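Erythropoietin (Homo sapiens, PDB 1EER) is a secreted four-helix cytokine hormone that binds and dimerises its receptor, activating JAK2 and so driving the proliferation and differentiation of red blood cell precursors. Local coordinates at residues Asp8-Val11 with Leu12-Tyr15; Thr27-Ala30 with Glu31-Leu35; Lys45-Phe48 with Tyr49-Lys52. The protein carries 5 engineered substitutions. All coordinates share one frame; numbering follows the deposited sequence.

Interaction 1: Asp8-Val11 with Leu12-Tyr15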
ATOM      1  N   ASP A   8      -0.476  -1.430 -12.174  1.00 24.36           N
ATOM      2  CA  ASP A   8      -1.307  -0.418 -11.551  1.00 20.23           C
ATOM      3  C   ASP A   8      -0.838  -0.374 -10.105  1.00 24.86           C
ATOM      4  O   ASP A   8      -1.130  -1.269  -9.310  1.00 21.72           O
ATOM      5  CB  ASP A   8      -2.782  -0.806 -11.633  1.00 22.19           C
ATOM      6  CG  ASP A   8      -3.696   0.224 -10.995  1.00 28.20           C
ATOM      7  OD1 ASP A   8      -3.330   0.807  -9.952  1.00 30.62           O
ATOM      8  OD2 ASP A   8      -4.794   0.455 -11.536  1.00 32.91           O
ATOM      9  N   SER A   9      -0.080   0.666  -9.784  1.00 23.59           N
ATOM     10  CA  SER A   9       0.463   0.843  -8.449  1.00 28.09           C
ATOM     11  C   SER A   9      -0.496   0.460  -7.317  1.00 28.51           C
ATOM     12  O   SER A   9      -0.133  -0.305  -6.417  1.00 28.04           O
ATOM     13  CB  SER A   9       0.911   2.294  -8.269  1.00 23.93           C
ATOM     14  OG  SER A   9       2.275   2.432  -8.606  1.00 32.05           O
ATOM     15  N   ARG A  10      -1.712   0.997  -7.364  1.00 26.79           N
ATOM     16  CA  ARG A  10      -2.722   0.742  -6.336  1.00 25.69           C
ATOM     17  C   ARG A  10      -3.019  -0.739  -6.163  1.00 24.29           C
ATOM     18  O   ARG A  10      -3.319  -1.198  -5.056  1.00 20.68           O
ATOM     19  CB  ARG A  10      -4.029   1.468  -6.677  1.00 33.46           C
ATOM     20  CG  ARG A  10      -3.931   2.984  -6.842  1.00 37.08           C
ATOM     21  CD  ARG A  10      -2.574   3.542  -6.460  1.00 40.44           C
ATOM     22  NE  ARG A  10      -2.625   4.342  -5.242  1.00 48.51           N
ATOM     23  CZ  ARG A  10      -1.551   4.681  -4.533  1.00 52.47           C
ATOM     24  NH1 ARG A  10      -0.345   4.287  -4.924  1.00 51.87           N
ATOM     25  NH2 ARG A  10      -1.685   5.412  -3.434  1.00 49.61           N
ATOM     26  N   VAL A  11      -2.953  -1.479  -7.265  1.00 23.69           N
ATOM     27  CA  VAL A  11      -3.217  -2.906  -7.222  1.00 22.46           C
ATOM     28  C   VAL A  11      -2.122  -3.605  -6.433  1.00 21.89           C
ATOM     29  O   VAL A  11      -2.405  -4.385  -5.525  1.00 25.36           O
ATOM     30  CB  VAL A  11      -3.301  -3.508  -8.647  1.00 23.24           C
ATOM     31  CG1 VAL A  11      -3.534  -5.030  -8.574  1.00 21.79           C
ATOM     32  CG2 VAL A  11      -4.428  -2.830  -9.420  1.00 19.54           C
ATOM     33  N   LEU A  12      -0.869  -3.319  -6.767  1.00 21.74           N
ATOM     34  CA  LEU A  12       0.241  -3.944  -6.067  1.00 18.14           C
ATOM     35  C   LEU A  12       0.343  -3.425  -4.639  1.00 18.25           C
ATOM     36  O   LEU A  12       0.651  -4.175  -3.712  1.00 20.54           O
ATOM     37  CB  LEU A  12       1.546  -3.680  -6.815  1.00 16.78           C
ATOM     38  CG  LEU A  12       2.833  -4.031  -6.066  1.00 15.28           C
ATOM     39  CD1 LEU A  12       2.744  -5.437  -5.473  1.00 20.02           C
ATOM     40  CD2 LEU A  12       3.998  -3.922  -7.027  1.00 16.13           C
ATOM     41  N   GLU A  13       0.064  -2.137  -4.467  1.00 20.29           N
ATOM     42  CA  GLU A  13       0.137  -1.498  -3.161  1.00 16.51           C
ATOM     43  C   GLU A  13      -0.740  -2.136  -2.096  1.00 20.98           C
ATOM     44  O   GLU A  13      -0.396  -2.105  -0.913  1.00 13.24           O
ATOM     45  CB  GLU A  13      -0.225  -0.019  -3.274  1.00 23.48           C
ATOM     46  CG  GLU A  13      -0.183   0.714  -1.947  1.00 28.63           C
ATOM     47  CD  GLU A  13       0.129   2.196  -2.099  1.00 38.78           C
ATOM     48  OE1 GLU A  13       1.263   2.543  -2.510  1.00 36.99           O
ATOM     49  OE2 GLU A  13      -0.767   3.014  -1.802  1.00 35.31           O
ATOM     50  N   ARG A  14      -1.880  -2.696  -2.503  1.00 22.86           N
ATOM     51  CA  ARG A  14      -2.780  -3.330  -1.549  1.00 17.20           C
ATOM     52  C   ARG A  14      -2.022  -4.358  -0.723  1.00 13.15           C
ATOM     53  O   ARG A  14      -2.157  -4.425   0.500  1.00 16.35           O
ATOM     54  CB  ARG A  14      -3.939  -4.014  -2.274  1.00 16.98           C
ATOM     55  CG  ARG A  14      -4.975  -4.591  -1.322  1.00 23.81           C
ATOM     56  CD  ARG A  14      -5.764  -5.726  -1.956  1.00 28.52           C
ATOM     57  NE  ARG A  14      -6.303  -6.624  -0.942  1.00 30.19           N
ATOM     58  CZ  ARG A  14      -6.934  -7.762  -1.209  1.00 24.07           C
ATOM     59  NH1 ARG A  14      -7.109  -8.143  -2.465  1.00 21.85           N
ATOM     60  NH2 ARG A  14      -7.377  -8.525  -0.217  1.00 25.89           N
ATOM     61  N   TYR A  15      -1.211  -5.155  -1.400  1.00 15.68           N
ATOM     62  CA  TYR A  15      -0.448  -6.196  -0.729  1.00 20.76           C
ATOM     63  C   TYR A  15       0.700  -5.642   0.116  1.00 18.45           C
ATOM     64  O   TYR A  15       0.959  -6.126   1.216  1.00 17.63           O
ATOM     65  CB  TYR A  15       0.057  -7.193  -1.775  1.00 17.80           C
ATOM     66  CG  TYR A  15      -1.078  -7.758  -2.605  1.00 22.76           C
ATOM     67  CD1 TYR A  15      -1.966  -8.692  -2.061  1.00 22.03           C
ATOM     68  CD2 TYR A  15      -1.292  -7.331  -3.916  1.00 24.03           C
ATOM     69  CE1 TYR A  15      -3.039  -9.186  -2.803  1.00 23.19           C
ATOM     70  CE2 TYR A  15      -2.359  -7.817  -4.668  1.00 19.88           C
ATOM     71  CZ  TYR A  15      -3.229  -8.744  -4.105  1.00 26.23           C
ATOM     72  OH  TYR A  15      -4.284  -9.230  -4.842  1.00 19.87           O
TER

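Interaction 2: Thr27-Ala30 with Glu31-Leu35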
ATOM      1  N   THR A  27       5.637  -7.114  15.667  1.00 28.99           N
ATOM      2  CA  THR A  27       6.699  -6.517  16.459  1.00 27.54           C
ATOM      3  C   THR A  27       6.311  -6.575  17.951  1.00 25.80           C
ATOM      4  O   THR A  27       7.154  -6.447  18.836  1.00 24.65           O
ATOM      5  CB  THR A  27       7.017  -5.051  15.993  1.00 27.56           C
ATOM      6  OG1 THR A  27       5.859  -4.213  16.111  1.00 26.67           O
ATOM      7  CG2 THR A  27       7.491  -5.057  14.542  1.00 24.78           C
ATOM      8  N   GLY A  28       5.032  -6.800  18.229  1.00 22.85           N
ATOM      9  CA  GLY A  28       4.604  -6.903  19.615  1.00 26.33           C
ATOM     10  C   GLY A  28       4.412  -8.366  19.970  1.00 25.87           C
ATOM     11  O   GLY A  28       3.667  -8.712  20.884  1.00 28.71           O
ATOM     12  N   CYS A  29       5.116  -9.222  19.235  1.00 33.75           N
ATOM     13  CA  CYS A  29       5.049 -10.675  19.382  1.00 34.80           C
ATOM     14  C   CYS A  29       5.338 -11.248  20.762  1.00 38.62           C
ATOM     15  O   CYS A  29       4.485 -11.917  21.354  1.00 46.38           O
ATOM     16  CB  CYS A  29       5.990 -11.332  18.377  1.00 33.94           C
ATOM     17  SG  CYS A  29       5.144 -11.968  16.904  1.00 37.49           S
ATOM     18  N   ALA A  30       6.549 -11.005  21.251  1.00 36.72           N
ATOM     19  CA  ALA A  30       6.997 -11.501  22.550  1.00 36.40           C
ATOM     20  C   ALA A  30       7.523 -12.934  22.434  1.00 36.87           C
ATOM     21  O   ALA A  30       8.376 -13.223  21.594  1.00 36.90           O
ATOM     22  CB  ALA A  30       5.858 -11.429  23.582  1.00 34.86           C
ATOM     23  N   GLU A  31       7.011 -13.824  23.279  1.00 37.95           N
ATOM     24  CA  GLU A  31       7.435 -15.219  23.280  1.00 40.95           C
ATOM     25  C   GLU A  31       6.325 -16.100  22.726  1.00 42.27           C
ATOM     26  O   GLU A  31       6.394 -17.324  22.815  1.00 44.93           O
ATOM     27  CB  GLU A  31       7.760 -15.669  24.710  1.00 41.98           C
ATOM     28  CG  GLU A  31       9.114 -15.206  25.236  1.00 42.53           C
ATOM     29  CD  GLU A  31      10.205 -16.248  25.047  1.00 46.84           C
ATOM     30  OE1 GLU A  31      10.866 -16.227  23.987  1.00 45.17           O
ATOM     31  OE2 GLU A  31      10.401 -17.085  25.957  1.00 46.32           O
ATOM     32  N   HIS A  32       5.305 -15.473  22.150  1.00 42.14           N
ATOM     33  CA  HIS A  32       4.160 -16.201  21.620  1.00 39.50           C
ATOM     34  C   HIS A  32       4.205 -16.372  20.108  1.00 37.04           C
ATOM     35  O   HIS A  32       3.191 -16.714  19.497  1.00 34.21           O
ATOM     36  CB  HIS A  32       2.866 -15.469  21.996  1.00 45.48           C
ATOM     37  CG  HIS A  32       2.887 -14.832  23.355  1.00 48.40           C
ATOM     38  ND1 HIS A  32       2.898 -13.465  23.538  1.00 50.09           N
ATOM     39  CD2 HIS A  32       2.860 -15.375  24.595  1.00 47.65           C
ATOM     40  CE1 HIS A  32       2.878 -13.193  24.831  1.00 44.49           C
ATOM     41  NE2 HIS A  32       2.855 -14.334  25.494  1.00 53.12           N
ATOM     42  N   CYS A  33       5.372 -16.156  19.506  1.00 34.80           N
ATOM     43  CA  CYS A  33       5.488 -16.251  18.050  1.00 34.64           C
ATOM     44  C   CYS A  33       6.551 -17.166  17.448  1.00 31.46           C
ATOM     45  O   CYS A  33       6.903 -16.990  16.281  1.00 35.61           O
ATOM     46  CB  CYS A  33       5.706 -14.860  17.454  1.00 36.94           C
ATOM     47  SG  CYS A  33       4.306 -13.703  17.551  1.00 39.97           S
ATOM     48  N   SER A  34       7.072 -18.127  18.204  1.00 25.59           N
ATOM     49  CA  SER A  34       8.083 -19.014  17.636  1.00 21.56           C
ATOM     50  C   SER A  34       7.482 -19.927  16.583  1.00 19.87           C
ATOM     51  O   SER A  34       6.337 -20.347  16.703  1.00 20.91           O
ATOM     52  CB  SER A  34       8.725 -19.878  18.716  1.00 25.18           C
ATOM     53  OG  SER A  34       9.636 -20.796  18.131  1.00 26.12           O
ATOM     54  N   LEU A  35       8.263 -20.215  15.547  1.00 22.68           N
ATOM     55  CA  LEU A  35       7.841 -21.104  14.471  1.00 27.22           C
ATOM     56  C   LEU A  35       8.280 -22.509  14.889  1.00 35.80           C
ATOM     57  O   LEU A  35       7.918 -23.513  14.266  1.00 34.43           O
ATOM     58  CB  LEU A  35       8.523 -20.720  13.152  1.00 25.24           C
ATOM     59  CG  LEU A  35       8.036 -19.472  12.400  1.00 19.53           C
ATOM     60  CD1 LEU A  35       9.022 -19.140  11.292  1.00 15.57           C
ATOM     61  CD2 LEU A  35       6.654 -19.712  11.814  1.00 16.00           C
TER

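Interaction 3: Lys45-Phe48 with Tyr49-Lys52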
ATOM      1  N   LYS A  45      17.537  -8.089   0.890  1.00 21.98           N
ATOM      2  CA  LYS A  45      18.362  -6.905   0.709  1.00 24.17           C
ATOM      3  C   LYS A  45      18.588  -6.551  -0.751  1.00 20.31           C
ATOM      4  O   LYS A  45      18.692  -7.418  -1.622  1.00 24.64           O
ATOM      5  CB  LYS A  45      19.707  -7.065   1.422  1.00 22.77           C
ATOM      6  CG  LYS A  45      20.677  -8.051   0.784  1.00 29.31           C
ATOM      7  CD  LYS A  45      21.944  -8.253   1.643  1.00 37.49           C
ATOM      8  CE  LYS A  45      22.688  -9.261   0.760  1.00 41.58           C
ATOM      9  NZ  LYS A  45      23.990  -9.745   1.212  1.00 37.50           N
ATOM     10  N   VAL A  46      18.633  -5.254  -1.018  1.00 23.75           N
ATOM     11  CA  VAL A  46      18.878  -4.763  -2.365  1.00 22.16           C
ATOM     12  C   VAL A  46      19.993  -3.718  -2.309  1.00 21.86           C
ATOM     13  O   VAL A  46      19.875  -2.701  -1.621  1.00 19.66           O
ATOM     14  CB  VAL A  46      17.602  -4.116  -2.990  1.00 22.10           C
ATOM     15  CG1 VAL A  46      17.976  -3.297  -4.221  1.00 14.44           C
ATOM     16  CG2 VAL A  46      16.596  -5.195  -3.372  1.00 18.36           C
ATOM     17  N   ASN A  47      21.090  -3.990  -3.006  1.00 22.82           N
ATOM     18  CA  ASN A  47      22.195  -3.043  -3.062  1.00 20.33           C
ATOM     19  C   ASN A  47      21.890  -2.267  -4.341  1.00 20.12           C
ATOM     20  O   ASN A  47      22.076  -2.779  -5.449  1.00 18.06           O
ATOM     21  CB  ASN A  47      23.528  -3.790  -3.165  1.00 21.50           C
ATOM     22  CG  ASN A  47      24.728  -2.864  -3.075  1.00 19.15           C
ATOM     23  OD1 ASN A  47      25.210  -2.362  -4.090  1.00 20.69           O
ATOM     24  ND2 ASN A  47      25.214  -2.636  -1.860  1.00 18.59           N
ATOM     25  N   PHE A  48      21.387  -1.045  -4.178  1.00 18.44           N
ATOM     26  CA  PHE A  48      21.005  -0.213  -5.314  1.00 22.12           C
ATOM     27  C   PHE A  48      22.123   0.013  -6.310  1.00 24.42           C
ATOM     28  O   PHE A  48      21.865   0.150  -7.511  1.00 22.34           O
ATOM     29  CB  PHE A  48      20.442   1.125  -4.830  1.00 21.66           C
ATOM     30  CG  PHE A  48      18.980   1.075  -4.522  1.00 23.33           C
ATOM     31  CD1 PHE A  48      18.043   1.012  -5.552  1.00 24.66           C
ATOM     32  CD2 PHE A  48      18.535   1.043  -3.206  1.00 24.90           C
ATOM     33  CE1 PHE A  48      16.681   0.914  -5.273  1.00 26.47           C
ATOM     34  CE2 PHE A  48      17.173   0.945  -2.912  1.00 29.73           C
ATOM     35  CZ  PHE A  48      16.243   0.879  -3.947  1.00 25.62           C
ATOM     36  N   TYR A  49      23.363   0.046  -5.821  1.00 24.28           N
ATOM     37  CA  TYR A  49      24.504   0.226  -6.707  1.00 20.97           C
ATOM     38  C   TYR A  49      24.637  -1.004  -7.613  1.00 16.20           C
ATOM     39  O   TYR A  49      24.750  -0.883  -8.837  1.00 17.60           O
ATOM     40  CB  TYR A  49      25.798   0.419  -5.902  1.00 24.96           C
ATOM     41  CG  TYR A  49      27.012   0.522  -6.793  1.00 24.62           C
ATOM     42  CD1 TYR A  49      27.225   1.654  -7.572  1.00 30.99           C
ATOM     43  CD2 TYR A  49      27.903  -0.541  -6.924  1.00 28.46           C
ATOM     44  CE1 TYR A  49      28.287   1.731  -8.472  1.00 31.96           C
ATOM     45  CE2 TYR A  49      28.975  -0.475  -7.824  1.00 33.53           C
ATOM     46  CZ  TYR A  49      29.155   0.669  -8.599  1.00 30.83           C
ATOM     47  OH  TYR A  49      30.180   0.746  -9.521  1.00 30.83           O
ATOM     48  N   ALA A  50      24.620  -2.189  -7.012  1.00 15.81           N
ATOM     49  CA  ALA A  50      24.728  -3.419  -7.784  1.00 15.79           C
ATOM     50  C   ALA A  50      23.435  -3.720  -8.551  1.00 19.52           C
ATOM     51  O   ALA A  50      23.470  -4.173  -9.696  1.00 17.09           O
ATOM     52  CB  ALA A  50      25.059  -4.570  -6.864  1.00 15.72           C
ATOM     53  N   TRP A  51      22.299  -3.454  -7.911  1.00 19.52           N
ATOM     54  CA  TRP A  51      20.994  -3.705  -8.505  1.00 20.55           C
ATOM     55  C   TRP A  51      20.788  -3.047  -9.874  1.00 27.63           C
ATOM     56  O   TRP A  51      20.375  -3.706 -10.831  1.00 26.15           O
ATOM     57  CB  TRP A  51      19.889  -3.268  -7.531  1.00 21.25           C
ATOM     58  CG  TRP A  51      18.486  -3.392  -8.081  1.00 23.86           C
ATOM     59  CD1 TRP A  51      17.774  -2.416  -8.720  1.00 23.92           C
ATOM     60  CD2 TRP A  51      17.622  -4.547  -8.025  1.00 24.66           C
ATOM     61  NE1 TRP A  51      16.526  -2.885  -9.064  1.00 26.92           N
ATOM     62  CE2 TRP A  51      16.401  -4.187  -8.652  1.00 27.87           C
ATOM     63  CE3 TRP A  51      17.759  -5.846  -7.507  1.00 19.56           C
ATOM     64  CZ2 TRP A  51      15.314  -5.084  -8.778  1.00 19.88           C
ATOM     65  CZ3 TRP A  51      16.674  -6.744  -7.631  1.00 23.82           C
ATOM     66  CH2 TRP A  51      15.470  -6.350  -8.265  1.00 21.80           C
ATOM     67  N   LYS A  52      21.081  -1.756  -9.979  1.00 28.55           N
ATOM     68  CA  LYS A  52      20.895  -1.053 -11.243  1.00 30.15           C
ATOM     69  C   LYS A  52      21.964  -1.365 -12.296  1.00 28.70           C
ATOM     70  O   LYS A  52      21.870  -0.967 -13.450  1.00 28.56           O
ATOM     71  CB  LYS A  52      20.873   0.449 -10.954  1.00 33.45           C
ATOM     72  CG  LYS A  52      22.274   1.015 -10.707  1.00 38.11           C
ATOM     73  CD  LYS A  52      22.259   2.527 -10.484  1.00 45.56           C
ATOM     74  CE  LYS A  52      20.991   3.002  -9.765  1.00 46.16           C
ATOM     75  NZ  LYS A  52      21.259   4.261  -9.073  1.00 48.02           N
TER

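Interaction 1: Asp8-Val11 with Leu12-Tyr15
The first turns of helix 9-25, the opening helix of the four-helix cytokine bundle, bring Arg10 beside Glu13 and set the backbone of Asp8-Val11 against that of Leu12-Tyr15. Asp8 is the N-cap: its OD1 accepts a weak bond from Arg10 N at 3.1 Å, while Asp8 O takes both Val11 N and, at 3.3 Å, Leu12 N. The next helical bond is shorter and nearly in line with its carbonyl, Glu13 N to Ser9 O at 2.7 Å. Arg14 N reaches Arg10 O at 3.3 Å from above the carbonyl plane, a less straight bond with an N-H...O angle of 138°.

Arg10 and Glu13 run side by side in the same direction. Glu13 CG stands anti to its backbone N (chi1 179°), and the arginine chain, bent at chi2 and chi3, carries its guanidinium forward along the helix, alongside Glu13. Glu13 OE2 then sits over one guanidinium face, 3.0 Å from Arg10 NH2, with the two planes 63° apart. Leu12 and Tyr15 pack on helix 91-111, Leu12 also on helix 138-161, and Asp8 OD2 hydrogen-bonds to a polar side chain of another protein chain. Because Glu13 OE2 lies well out of the guanidinium plane, no N-H points at it; the salt bridge is a pairing of charges alone, and Arg10 NH2 has a second, long and weak ion pair with an acidic side chain of another protein chain.

Interaction 2: Thr27-Ala30 with Glu31-Leu35
A chi3 of -81° about the Cys29-Cys33 disulfide, together with chi1 of -69° at Cys33, which sets SG beside its backbone N and anti to the carbonyl carbon, closes a small loop in the chain. The bond joins Cys29 SG to Cys33 SG at 2.0 Å and draws the two CA atoms to 5.7 Å.

Between the cysteines the backbone makes a type II' beta turn from Cys29 to His32. Ala30 occupies its second position with a positive phi, and its methyl carbon CB is 3.6 Å from His32 ND1, lying obliquely to the imidazole. The turn is fastened by a side chain: His32 ND1 donates to Cys29 O at 3.1 Å. On the acceptor side, the donor is close to the line of the C=O bond, but the oxygen is tilted out of the imidazole plane, and the N-H...O angle of 137° shows a bent bond. Together with the packing of Trp88 against the imidazole, that bond would limit rotation of the ring.

The disulfide is buried, whereas Ala30, Glu31 and His32 are exposed at the crest of the turn. Trp88 packs on both cysteines, and its ring meets that of His32 with only a small angle between the planes. Cys29 also touches Arg139 of helix 138-161. Cys33, just before strand 34-41, forms a backbone hydrogen bond with Phe138 at the start of helix 138-161; within the strand, Leu35 is linked in the same way to Asp136 of the antiparallel strand 133-137.

Interaction 3: Lys45-Phe48 with Tyr49-Lys52
Hydrogen bonds to Asn47 mark the start of the short helix 48-51. Asn47 OD1 accepts from Ala50 N at 3.0 Å, with the donor in the carbonyl plane and on a lone pair, and an N-H...O angle of 155°. The torsion that places CG anti to the backbone N (chi1 -174°) brings the amide back over the first turn. The main chain of the same residue gives a shorter bond, Trp51 N to Asn47 O at 2.6 Å, and the next helical bond runs from Lys52 N to Phe48 O at 3.2 Å. In this last bond the donor stands well out of the carbonyl plane, although its N-H points almost straight at the oxygen.

Van der Waals contact surrounds the cap. Asn47 OD1 lies 3.4 Å from Tyr49 CB and 3.5 Å from Ala50 CB, near the plane of the tyrosine ring at its edge; the amide and ring planes are almost perpendicular, at 89°.

Apolar packing centres on Val46 CG1. This methyl sits 3.6 Å above one face of the Trp51 indole, offset toward the rim, and is 3.8 Å from Trp51 CB. It also stands over the centre of one face of the Phe48 ring, so a single branch contacts both aromatic groups. Leu155 of helix 138-161 touches Val46, Phe48 and Trp51.

Polar ends face another protein chain: Lys52 NZ pairs with an acidic side chain of that chain, and Asn47 ND2 donates to its backbone. The arrangement is an N-capped short helix in the long crossover connection from helix 9-25 to helix 56-82, after strand 34-41, combining a hydrophobic anchor on the cytokine bundle with a polar interface.

Overall arrangement
The three local contacts follow one another along the chain without touching. Interaction 1 and interaction 3 lie with centres 23 Å apart and nearest atoms about 12 Å apart; interaction 2 is farther off, its centre 28 Å from the first and 31 Å from the third, with nearest atoms about 15 Å and about 17 Å away. Residues 8-15 and 45-52 both meet other protein chains of the assembly, which is consistent with receptor engagement by this cytokine, whereas no other chain in the assembly touches residues 27-35. Helix 138-161 touches all three: Leu153, Lys154 and Thr157 meet the first, Phe138 and Arg139 the second, and Lys152 and Leu155 the third.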